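Local coordinates for aromatic amino acid aminotransferase I (PDB 6HNU) that uses pyridoxal 5'-phosphate to transfer amino groups as an aromatic amino acid aminotransferase, probably between aromatic L-amino acids and 2-oxoglutarate, at the interface of chains A and B. Sequence-based numbering; all coordinates share one arbitrary frame. Chains: chain A/B, Aromatic amino acid aminotransferase I.

Contact 1: the interface of chains A and B. Residues chain A 48, 53, 103-105; chain B 299-300, 303-305.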
ATOM      1  N   PRO A  48     -10.298 -17.484   0.007  1.00 43.93           N
ATOM      2  CA  PRO A  48      -9.641 -18.698  -0.460  1.00 49.11           C
ATOM      3  C   PRO A  48      -9.190 -19.431   0.809  1.00 47.33           C
ATOM      4  O   PRO A  48      -9.386 -18.912   1.924  1.00 45.96           O
ATOM      5  CB  PRO A  48      -8.498 -18.196  -1.360  1.00 52.91           C
ATOM      6  CG  PRO A  48      -8.156 -16.819  -0.808  1.00 52.52           C
ATOM      7  CD  PRO A  48      -9.410 -16.316  -0.109  1.00 51.13           C
ATOM      8  N   PHE A  53      -2.205 -22.274   1.719  1.00 21.62           N
ATOM      9  CA  PHE A  53      -1.125 -21.264   1.887  1.00 20.50           C
ATOM     10  C   PHE A  53       0.189 -22.037   2.000  1.00 20.51           C
ATOM     11  O   PHE A  53       0.378 -22.822   2.948  1.00 19.41           O
ATOM     12  CB  PHE A  53      -1.315 -20.346   3.093  1.00 21.86           C
ATOM     13  CG  PHE A  53      -2.579 -19.519   3.101  1.00 21.43           C
ATOM     14  CD1 PHE A  53      -3.373 -19.405   1.967  1.00 19.68           C
ATOM     15  CD2 PHE A  53      -2.956 -18.854   4.266  1.00 22.19           C
ATOM     16  CE1 PHE A  53      -4.534 -18.632   2.007  1.00 22.15           C
ATOM     17  CE2 PHE A  53      -4.133 -18.116   4.311  1.00 22.25           C
ATOM     18  CZ  PHE A  53      -4.904 -17.988   3.170  1.00 21.39           C
ATOM     19  N   LEU A 103      -1.837 -14.492   7.024  1.00 17.96           N
ATOM     20  CA  LEU A 103      -1.761 -14.517   5.527  1.00 20.69           C
ATOM     21  C   LEU A 103      -3.162 -14.598   4.916  1.00 19.16           C
ATOM     22  O   LEU A 103      -3.255 -14.625   3.678  1.00 18.23           O
ATOM     23  CB  LEU A 103      -0.849 -15.637   5.014  1.00 18.50           C
ATOM     24  CG  LEU A 103       0.598 -15.563   5.482  1.00 21.91           C
ATOM     25  CD1 LEU A 103       1.401 -16.708   4.890  1.00 20.36           C
ATOM     26  CD2 LEU A 103       1.240 -14.207   5.150  1.00 21.96           C
ATOM     27  N   GLN A 104      -4.220 -14.497   5.730  1.00 20.94           N
ATOM     28  CA  GLN A 104      -5.630 -14.420   5.258  1.00 21.16           C
ATOM     29  C   GLN A 104      -6.063 -12.949   5.159  1.00 22.43           C
ATOM     30  O   GLN A 104      -5.496 -12.090   5.894  1.00 21.04           O
ATOM     31  CB  GLN A 104      -6.550 -15.177   6.229  1.00 22.07           C
ATOM     32  CG  GLN A 104      -8.010 -15.279   5.783  1.00 23.70           C
ATOM     33  CD  GLN A 104      -8.216 -15.864   4.408  1.00 24.57           C
ATOM     34  OE1 GLN A 104      -8.030 -15.200   3.377  1.00 26.70           O
ATOM     35  NE2 GLN A 104      -8.685 -17.106   4.376  1.00 24.86           N
ATOM     36  N   TYR A 105      -7.061 -12.647   4.335  1.00 21.06           N
ATOM     37  CA  TYR A 105      -7.699 -11.313   4.366  1.00 21.51           C
ATOM     38  C   TYR A 105      -8.167 -11.080   5.809  1.00 24.57           C
ATOM     39  O   TYR A 105      -8.567 -12.056   6.494  1.00 22.74           O
ATOM     40  CB  TYR A 105      -8.866 -11.211   3.379  1.00 21.29           C
ATOM     41  CG  TYR A 105      -8.503 -11.256   1.919  1.00 18.95           C
ATOM     42  CD1 TYR A 105      -7.945 -10.147   1.306  1.00 19.40           C
ATOM     43  CD2 TYR A 105      -8.759 -12.371   1.128  1.00 18.80           C
ATOM     44  CE1 TYR A 105      -7.641 -10.151  -0.042  1.00 19.55           C
ATOM     45  CE2 TYR A 105      -8.463 -12.380  -0.232  1.00 19.37           C
ATOM     46  CZ  TYR A 105      -7.864 -11.276  -0.811  1.00 18.49           C
ATOM     47  OH  TYR A 105      -7.549 -11.278  -2.146  1.00 19.40           O
TER
ATOM     48  N   SER B 299      -2.652 -13.317  -4.524  1.00 15.08           N
ATOM     49  CA  SER B 299      -3.613 -13.508  -3.405  1.00 16.46           C
ATOM     50  C   SER B 299      -4.319 -14.855  -3.486  1.00 16.32           C
ATOM     51  O   SER B 299      -4.428 -15.487  -2.419  1.00 16.31           O
ATOM     52  CB  SER B 299      -4.587 -12.348  -3.287  1.00 16.75           C
ATOM     53  OG  SER B 299      -3.876 -11.216  -2.856  1.00 17.29           O
ATOM     54  N   LYS B 300      -4.798 -15.277  -4.654  1.00 15.03           N
ATOM     55  CA  LYS B 300      -5.629 -16.495  -4.776  1.00 16.97           C
ATOM     56  C   LYS B 300      -4.751 -17.704  -5.124  1.00 18.62           C
ATOM     57  O   LYS B 300      -5.307 -18.823  -5.238  1.00 19.74           O
ATOM     58  CB  LYS B 300      -6.692 -16.375  -5.862  1.00 18.32           C
ATOM     59  CG  LYS B 300      -7.416 -15.050  -5.963  1.00 22.32           C
ATOM     60  CD  LYS B 300      -8.108 -14.636  -4.729  1.00 22.70           C
ATOM     61  CE  LYS B 300      -8.737 -13.275  -4.954  1.00 25.63           C
ATOM     62  NZ  LYS B 300      -9.526 -12.831  -3.786  1.00 26.64           N
ATOM     63  N   ALA B 303      -1.084 -16.614  -1.145  1.00 17.66           N
ATOM     64  CA  ALA B 303      -1.861 -16.199   0.050  1.00 18.54           C
ATOM     65  C   ALA B 303      -2.208 -14.715  -0.064  1.00 17.93           C
ATOM     66  O   ALA B 303      -1.387 -13.929  -0.514  1.00 18.95           O
ATOM     67  CB  ALA B 303      -1.086 -16.489   1.315  1.00 19.50           C
ATOM     68  N   PRO B 304      -3.405 -14.286   0.370  1.00 18.68           N
ATOM     69  CA  PRO B 304      -3.751 -12.863   0.354  1.00 19.64           C
ATOM     70  C   PRO B 304      -2.775 -11.956   1.122  1.00 20.96           C
ATOM     71  O   PRO B 304      -2.563 -10.802   0.713  1.00 18.15           O
ATOM     72  CB  PRO B 304      -5.142 -12.829   1.013  1.00 20.06           C
ATOM     73  CG  PRO B 304      -5.708 -14.221   0.823  1.00 19.68           C
ATOM     74  CD  PRO B 304      -4.512 -15.142   0.859  1.00 19.33           C
ATOM     75  N   GLY B 305      -2.200 -12.463   2.218  1.00 18.92           N
ATOM     76  CA  GLY B 305      -1.356 -11.669   3.135  1.00 20.61           C
ATOM     77  C   GLY B 305      -0.014 -11.289   2.525  1.00 19.85           C
ATOM     78  O   GLY B 305       0.703 -10.519   3.157  1.00 20.02           O
TER
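A:Tyr105 lays one ring face on B:Pro304, whose CB stands over the centre of the ring at 3.5 Å from its centroid, the two side chains roughly perpendicular. B:Pro304 CG shifts toward the CD2-CE2 side of the same ring, and CD meets A:Phe53 CE1 at 3.7 Å. The methyl of B:Ala303 covers one face of the A:Phe53 ring, to one side of the ring centre.

Across the chains, the backbone N of B:Gly305 donates to A:Leu103 O at 2.8 Å. At the far end of the tyrosine, the amine NZ of B:Lys300 donates to the phenol OH of A:Tyr105 at 3.0 Å; the lysine chain bends at chi2 (-58°) and then runs extended to its tip.

Within chain A, the A:Gln104 side chain is held through both polar atoms of its amide: OE1 accepts from A:Tyr105 N at 2.9 Å, along a lone-pair direction of the oxygen, and NE2 donates to O of A:Pro48, a poorly ordered residue, so this end of the grip is less certain.

B:Lys300 is the cofactor-binding lysine of the family, so this contact brings a tyrosine of one subunit into the active site of the other.

Contact 2: the interface of chains A and B. Residues chain A 302-306; chain B 48, 53, 55, 102-104.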
ATOM      1  N   LEU A 302      13.167   0.251  12.735  1.00 18.86           N
ATOM      2  CA  LEU A 302      13.492  -1.158  12.402  1.00 19.47           C
ATOM      3  C   LEU A 302      14.099  -1.185  10.995  1.00 18.31           C
ATOM      4  O   LEU A 302      15.299  -1.401  10.891  1.00 20.77           O
ATOM      5  CB  LEU A 302      12.255  -2.040  12.548  1.00 19.37           C
ATOM      6  CG  LEU A 302      11.571  -2.008  13.913  1.00 19.90           C
ATOM      7  CD1 LEU A 302      10.335  -2.890  13.930  1.00 18.13           C
ATOM      8  CD2 LEU A 302      12.540  -2.408  15.038  1.00 20.40           C
ATOM      9  N   ALA A 303      13.314  -0.984   9.951  1.00 17.68           N
ATOM     10  CA  ALA A 303      13.813  -0.992   8.561  1.00 18.60           C
ATOM     11  C   ALA A 303      12.700  -0.498   7.651  1.00 16.74           C
ATOM     12  O   ALA A 303      11.537  -0.773   7.912  1.00 15.70           O
ATOM     13  CB  ALA A 303      14.270  -2.370   8.181  1.00 20.33           C
ATOM     14  N   PRO A 304      13.062   0.280   6.622  1.00 16.56           N
ATOM     15  CA  PRO A 304      12.104   0.801   5.640  1.00 17.75           C
ATOM     16  C   PRO A 304      11.220  -0.260   4.990  1.00 17.23           C
ATOM     17  O   PRO A 304      10.050  -0.011   4.669  1.00 16.81           O
ATOM     18  CB  PRO A 304      13.060   1.369   4.568  1.00 17.41           C
ATOM     19  CG  PRO A 304      14.233   1.880   5.377  1.00 17.55           C
ATOM     20  CD  PRO A 304      14.432   0.782   6.407  1.00 17.40           C
ATOM     21  N   GLY A 305      11.816  -1.435   4.761  1.00 15.62           N
ATOM     22  CA  GLY A 305      11.175  -2.532   4.038  1.00 15.79           C
ATOM     23  C   GLY A 305      10.040  -3.190   4.786  1.00 14.87           C
ATOM     24  O   GLY A 305       9.348  -3.982   4.167  1.00 16.36           O
ATOM     25  N   LEU A 306       9.820  -2.889   6.072  1.00 15.52           N
ATOM     26  CA  LEU A 306       8.626  -3.392   6.792  1.00 15.39           C
ATOM     27  C   LEU A 306       7.352  -2.929   6.061  1.00 16.25           C
ATOM     28  O   LEU A 306       6.382  -3.702   5.959  1.00 15.66           O
ATOM     29  CB  LEU A 306       8.654  -2.883   8.246  0.70 17.08           C
ATOM     30  CG  LEU A 306       9.307  -3.845   9.240  0.70 18.16           C
ATOM     31  CD1 LEU A 306      10.742  -4.083   8.850  0.70 18.57           C
ATOM     32  CD2 LEU A 306       9.228  -3.344  10.675  0.70 19.17           C
TER
ATOM     33  N   PRO B  48      18.664   5.256   5.695  1.00 40.18           N
ATOM     34  CA  PRO B  48      19.232   4.754   6.933  1.00 46.17           C
ATOM     35  C   PRO B  48      20.277   3.724   6.489  1.00 49.41           C
ATOM     36  O   PRO B  48      20.325   3.344   5.321  1.00 39.56           O
ATOM     37  CB  PRO B  48      18.022   4.171   7.656  1.00 47.00           C
ATOM     38  CG  PRO B  48      17.201   3.616   6.508  1.00 45.84           C
ATOM     39  CD  PRO B  48      17.376   4.622   5.385  1.00 40.88           C
ATOM     40  N   PHE B  53      19.411  -2.655  10.902  1.00 19.72           N
ATOM     41  CA  PHE B  53      18.214  -3.489  10.581  1.00 18.65           C
ATOM     42  C   PHE B  53      18.264  -4.730  11.472  1.00 18.59           C
ATOM     43  O   PHE B  53      19.216  -5.507  11.338  1.00 18.01           O
ATOM     44  CB  PHE B  53      18.113  -3.923   9.112  1.00 18.86           C
ATOM     45  CG  PHE B  53      18.035  -2.817   8.076  1.00 19.39           C
ATOM     46  CD1 PHE B  53      17.845  -1.487   8.433  1.00 19.16           C
ATOM     47  CD2 PHE B  53      18.109  -3.134   6.724  1.00 19.89           C
ATOM     48  CE1 PHE B  53      17.786  -0.497   7.465  1.00 20.19           C
ATOM     49  CE2 PHE B  53      18.050  -2.141   5.759  1.00 19.26           C
ATOM     50  CZ  PHE B  53      17.844  -0.837   6.131  1.00 19.77           C
ATOM     51  N   PHE B  55      17.358  -7.693  11.672  1.00 19.02           N
ATOM     52  CA  PHE B  55      16.981  -8.949  10.963  1.00 20.22           C
ATOM     53  C   PHE B  55      18.212  -9.514  10.272  1.00 20.37           C
ATOM     54  O   PHE B  55      18.607  -8.998   9.231  1.00 19.94           O
ATOM     55  CB  PHE B  55      15.846  -8.725   9.963  1.00 19.95           C
ATOM     56  CG  PHE B  55      14.622  -8.074  10.559  1.00 19.15           C
ATOM     57  CD1 PHE B  55      13.686  -8.820  11.251  1.00 19.23           C
ATOM     58  CD2 PHE B  55      14.414  -6.720  10.407  1.00 20.29           C
ATOM     59  CE1 PHE B  55      12.536  -8.231  11.754  1.00 19.81           C
ATOM     60  CE2 PHE B  55      13.281  -6.127  10.942  1.00 20.06           C
ATOM     61  CZ  PHE B  55      12.344  -6.881  11.598  1.00 20.13           C
ATOM     62  N   SER B 102      16.558  -5.778   0.422  1.00 19.21           N
ATOM     63  CA  SER B 102      15.070  -5.894   0.366  1.00 18.64           C
ATOM     64  C   SER B 102      14.398  -5.076   1.489  1.00 18.90           C
ATOM     65  O   SER B 102      13.238  -4.689   1.311  1.00 17.68           O
ATOM     66  CB  SER B 102      14.619  -7.360   0.354  1.00 19.45           C
ATOM     67  OG  SER B 102      15.321  -8.138   1.314  1.00 17.31           O
ATOM     68  N   LEU B 103      15.062  -4.830   2.619  1.00 18.09           N
ATOM     69  CA  LEU B 103      14.518  -4.039   3.769  1.00 19.70           C
ATOM     70  C   LEU B 103      14.989  -2.567   3.706  1.00 18.06           C
ATOM     71  O   LEU B 103      14.586  -1.757   4.571  1.00 16.43           O
ATOM     72  CB  LEU B 103      14.927  -4.705   5.094  1.00 17.66           C
ATOM     73  CG  LEU B 103      14.317  -6.074   5.360  1.00 19.69           C
ATOM     74  CD1 LEU B 103      14.663  -6.526   6.770  1.00 18.59           C
ATOM     75  CD2 LEU B 103      12.795  -6.047   5.164  1.00 20.42           C
ATOM     76  N   GLN B 104      15.779  -2.211   2.688  1.00 18.46           N
ATOM     77  CA  GLN B 104      16.164  -0.809   2.386  1.00 18.19           C
ATOM     78  C   GLN B 104      15.105  -0.183   1.470  1.00 19.29           C
ATOM     79  O   GLN B 104      14.492  -0.909   0.694  1.00 19.92           O
ATOM     80  CB  GLN B 104      17.547  -0.778   1.724  1.00 20.29           C
ATOM     81  CG  GLN B 104      18.103   0.623   1.476  1.00 20.92           C
ATOM     82  CD  GLN B 104      18.114   1.487   2.717  1.00 21.13           C
ATOM     83  OE1 GLN B 104      17.110   2.094   3.088  1.00 21.12           O
ATOM     84  NE2 GLN B 104      19.259   1.546   3.389  1.00 22.93           N
TER
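The 3-10 helix 304-306 of chain A, just after the active-site lysine segment, packs with the preceding A:Leu302 and A:Ala303 against the loop that follows helix 99-102 of chain B and the stretch holding B:Phe53 and B:Phe55. A:Gly305 N, in the short 3-10 helix, donates to B:Leu103 O at 2.8 Å. The glycine also puts its CA 3.7 Å from B:Leu103 CA, a close approach of the two backbones, while B:Leu103 CD2 extends alongside A:Gly305.

B:Phe53 turns one ring face to A:Ala303, whose CB sits off-centre, 3.9 Å from the centroid. With CG anti to the carbonyl carbon (chi1 -60°), the ring also brings CE1 to 3.7 Å from A:Pro304 CD, and the proline and phenylalanine stand nearly perpendicular. Its CD1 touches the carbonyl oxygen A:Leu302 O at 3.5 Å.

A:Pro304 and B:Pro48, the latter poorly ordered, lie antiparallel and brush CG to CG at 3.6 Å. B:Gln104 NE2 donates to the carbonyl O of B:Pro48 at 2.8 Å, nearly in the plane of the glutamine amide, though the donor is tilted 34° from the proline carbonyl plane, and OE1 of the same amide faces A:Pro304 CG. On the opposite flank, A:Leu306 CD1 reaches B:Phe55 CE2 at 3.9 Å.

Contact 3: the interface of chains A and B. Residues chain A 58-60, 306, 335-336, 339; chain B 55, 58, 335, 339.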
ATOM      1  N   VAL A  58       7.397 -19.167   9.301  1.00 21.93           N
ATOM      2  CA  VAL A  58       8.403 -18.127   8.976  1.00 22.80           C
ATOM      3  C   VAL A  58       9.196 -17.873  10.255  1.00 24.25           C
ATOM      4  O   VAL A  58       8.641 -18.036  11.379  1.00 24.09           O
ATOM      5  CB  VAL A  58       7.701 -16.874   8.431  1.00 23.65           C
ATOM      6  CG1 VAL A  58       6.859 -16.157   9.489  1.00 24.46           C
ATOM      7  CG2 VAL A  58       8.688 -15.924   7.785  1.00 27.65           C
ATOM      8  N   THR A  59      10.474 -17.580  10.121  1.00 22.96           N
ATOM      9  CA  THR A  59      11.322 -17.297  11.294  1.00 22.60           C
ATOM     10  C   THR A  59      12.175 -16.076  10.994  1.00 21.61           C
ATOM     11  O   THR A  59      12.334 -15.721   9.829  1.00 21.62           O
ATOM     12  CB  THR A  59      12.185 -18.499  11.697  1.00 23.08           C
ATOM     13  OG1 THR A  59      13.340 -18.446  10.858  1.00 26.14           O
ATOM     14  CG2 THR A  59      11.439 -19.811  11.585  1.00 24.23           C
ATOM     15  N   ALA A  60      12.682 -15.450  12.040  1.00 22.00           N
ATOM     16  CA  ALA A  60      13.686 -14.403  11.888  1.00 22.97           C
ATOM     17  C   ALA A  60      14.659 -14.489  13.056  1.00 23.00           C
ATOM     18  O   ALA A  60      14.253 -14.856  14.194  1.00 20.79           O
ATOM     19  CB  ALA A  60      13.008 -13.063  11.784  1.00 24.10           C
ATOM     20  N   LEU A 306       9.820  -2.889   6.072  1.00 15.52           N
ATOM     21  CA  LEU A 306       8.626  -3.392   6.792  1.00 15.39           C
ATOM     22  C   LEU A 306       7.352  -2.929   6.061  1.00 16.25           C
ATOM     23  O   LEU A 306       6.382  -3.702   5.959  1.00 15.66           O
ATOM     24  CB  LEU A 306       8.654  -2.883   8.246  0.70 17.08           C
ATOM     25  CG  LEU A 306       9.307  -3.845   9.240  0.70 18.16           C
ATOM     26  CD1 LEU A 306      10.742  -4.083   8.850  0.70 18.57           C
ATOM     27  CD2 LEU A 306       9.228  -3.344  10.675  0.70 19.17           C
ATOM     28  N   PHE A 335       3.234 -10.897   6.482  1.00 17.33           N
ATOM     29  CA  PHE A 335       4.629 -11.221   6.893  1.00 17.49           C
ATOM     30  C   PHE A 335       5.166 -10.063   7.740  1.00 17.11           C
ATOM     31  O   PHE A 335       5.680 -10.286   8.844  1.00 18.44           O
ATOM     32  CB  PHE A 335       5.555 -11.501   5.704  1.00 18.01           C
ATOM     33  CG  PHE A 335       5.281 -12.823   5.046  1.00 18.82           C
ATOM     34  CD1 PHE A 335       5.455 -14.010   5.744  1.00 19.02           C
ATOM     35  CD2 PHE A 335       4.837 -12.885   3.743  1.00 20.34           C
ATOM     36  CE1 PHE A 335       5.190 -15.233   5.137  1.00 19.57           C
ATOM     37  CE2 PHE A 335       4.583 -14.110   3.136  1.00 21.34           C
ATOM     38  CZ  PHE A 335       4.763 -15.283   3.842  1.00 18.92           C
ATOM     39  N   SER A 336       5.031  -8.837   7.247  1.00 16.13           N
ATOM     40  CA  SER A 336       5.516  -7.639   7.972  1.00 16.02           C
ATOM     41  C   SER A 336       4.827  -7.570   9.336  1.00 15.32           C
ATOM     42  O   SER A 336       5.507  -7.339  10.346  1.00 15.88           O
ATOM     43  CB  SER A 336       5.288  -6.377   7.198  1.00 16.05           C
ATOM     44  OG  SER A 336       6.301  -6.180   6.228  1.00 15.64           O
ATOM     45  N   LEU A 339       5.727 -10.683  11.727  1.00 17.80           N
ATOM     46  CA  LEU A 339       7.130 -10.595  12.183  1.00 18.10           C
ATOM     47  C   LEU A 339       7.324  -9.387  13.097  1.00 17.75           C
ATOM     48  O   LEU A 339       8.057  -9.536  14.054  1.00 19.63           O
ATOM     49  CB  LEU A 339       8.098 -10.529  10.995  1.00 19.08           C
ATOM     50  CG  LEU A 339       8.249 -11.833  10.232  1.00 18.71           C
ATOM     51  CD1 LEU A 339       9.080 -11.627   8.968  1.00 18.62           C
ATOM     52  CD2 LEU A 339       8.859 -12.892  11.129  1.00 19.49           C
TER
ATOM     53  N   PHE B  55      17.358  -7.693  11.672  1.00 19.02           N
ATOM     54  CA  PHE B  55      16.981  -8.949  10.963  1.00 20.22           C
ATOM     55  C   PHE B  55      18.212  -9.514  10.272  1.00 20.37           C
ATOM     56  O   PHE B  55      18.607  -8.998   9.231  1.00 19.94           O
ATOM     57  CB  PHE B  55      15.846  -8.725   9.963  1.00 19.95           C
ATOM     58  CG  PHE B  55      14.622  -8.074  10.559  1.00 19.15           C
ATOM     59  CD1 PHE B  55      13.686  -8.820  11.251  1.00 19.23           C
ATOM     60  CD2 PHE B  55      14.414  -6.720  10.407  1.00 20.29           C
ATOM     61  CE1 PHE B  55      12.536  -8.231  11.754  1.00 19.81           C
ATOM     62  CE2 PHE B  55      13.281  -6.127  10.942  1.00 20.06           C
ATOM     63  CZ  PHE B  55      12.344  -6.881  11.598  1.00 20.13           C
ATOM     64  N   VAL B  58      15.691 -14.141   7.521  1.00 22.59           N
ATOM     65  CA  VAL B  58      14.300 -14.667   7.576  1.00 21.94           C
ATOM     66  C   VAL B  58      14.305 -16.017   6.863  1.00 22.46           C
ATOM     67  O   VAL B  58      15.120 -16.217   5.880  1.00 22.01           O
ATOM     68  CB  VAL B  58      13.282 -13.692   6.967  1.00 22.22           C
ATOM     69  CG1 VAL B  58      13.509 -13.446   5.493  1.00 23.50           C
ATOM     70  CG2 VAL B  58      11.877 -14.213   7.185  1.00 25.25           C
ATOM     71  N   PHE B 335       9.812  -7.993   3.091  1.00 18.53           N
ATOM     72  CA  PHE B 335       9.653  -9.390   3.551  1.00 16.88           C
ATOM     73  C   PHE B 335       8.809 -10.132   2.525  1.00 16.19           C
ATOM     74  O   PHE B 335       9.195 -11.227   2.140  1.00 16.19           O
ATOM     75  CB  PHE B 335       9.061  -9.488   4.956  1.00 18.72           C
ATOM     76  CG  PHE B 335       9.971  -9.005   6.060  1.00 19.46           C
ATOM     77  CD1 PHE B 335      11.141  -9.688   6.354  1.00 21.19           C
ATOM     78  CD2 PHE B 335       9.626  -7.918   6.844  1.00 20.38           C
ATOM     79  CE1 PHE B 335      11.976  -9.239   7.374  1.00 22.73           C
ATOM     80  CE2 PHE B 335      10.460  -7.464   7.856  1.00 21.72           C
ATOM     81  CZ  PHE B 335      11.627  -8.149   8.131  1.00 23.15           C
ATOM     82  N   LEU B 339      10.613 -12.997   0.290  1.00 18.61           N
ATOM     83  CA  LEU B 339      10.126 -14.375   0.528  1.00 17.48           C
ATOM     84  C   LEU B 339       9.477 -14.895  -0.746  1.00 18.31           C
ATOM     85  O   LEU B 339       9.691 -16.045  -1.038  1.00 17.94           O
ATOM     86  CB  LEU B 339       9.171 -14.418   1.717  1.00 20.03           C
ATOM     87  CG  LEU B 339       9.823 -14.361   3.102  1.00 21.07           C
ATOM     88  CD1 LEU B 339       8.755 -14.245   4.196  1.00 21.03           C
ATOM     89  CD2 LEU B 339      10.700 -15.590   3.342  1.00 21.66           C
TER
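The rings of A:Phe335 and B:Phe335 each carry a leucine methyl of the other subunit on one face. B:Leu339 CD1 lies 3.7 Å from the centroid of the A:Phe335 ring, and A:Leu339 CD1 lies 4.0 Å from that of B:Phe335; both methyls sit to one side of the ring centre. In each pair the side chains meet at a slant. The edge of the B:Phe335 ring meets A:Ser336 OG and B:Phe55 CG in its plane, and its CZ points over the centre of the B:Phe55 ring, an edge-to-face packing within chain B.

Beside this ring, A:Leu306 runs parallel to B:Phe335 in the same direction, with CD1 3.5 Å from B:Phe335 CE2. A:Ser336 OG gives a short hydrogen bond of 2.5 Å to A:Leu306 O, directed at a lone pair of that carbonyl oxygen, tying the start of helix 334-377 to the 3-10 helix 304-306.

The two Val58 side chains meet through their CG2 methyls at 3.7 Å. In both, CG2 is anti to the backbone N (CG1 at chi1 68° in A:Val58 and 63° in B:Val58), which directs this branch to the partner. A:Val58 CG2 also touches B:Leu339 CD1 at 4.0 Å.

This apolar cluster sits where the first turns of the two 334-377 helices meet next to the paired strands 57-62, with A:Ala60 and B:Val58 forming an antiparallel bridge.

Contacts 1 and 2 show largely the same pairing in its two symmetry copies, contact 1 extending to the active-site lysine and contact 2 toward A:Leu306 and B:Phe55; their C-alpha centres are about 23 Å apart. Contact 3 lies between them, about 16 Å from contact 1 and 11 Å from contact 2, and shares those two residues with contact 2. In chain A, 3-10 helix 304-306 serves both contact 2 and contact 3, linking the loop pairing to the apolar cluster. Because each outer region flanks an active site, this packing probably helps keep both sites properly built, as expected for class I aminotransferases, which work as dimers.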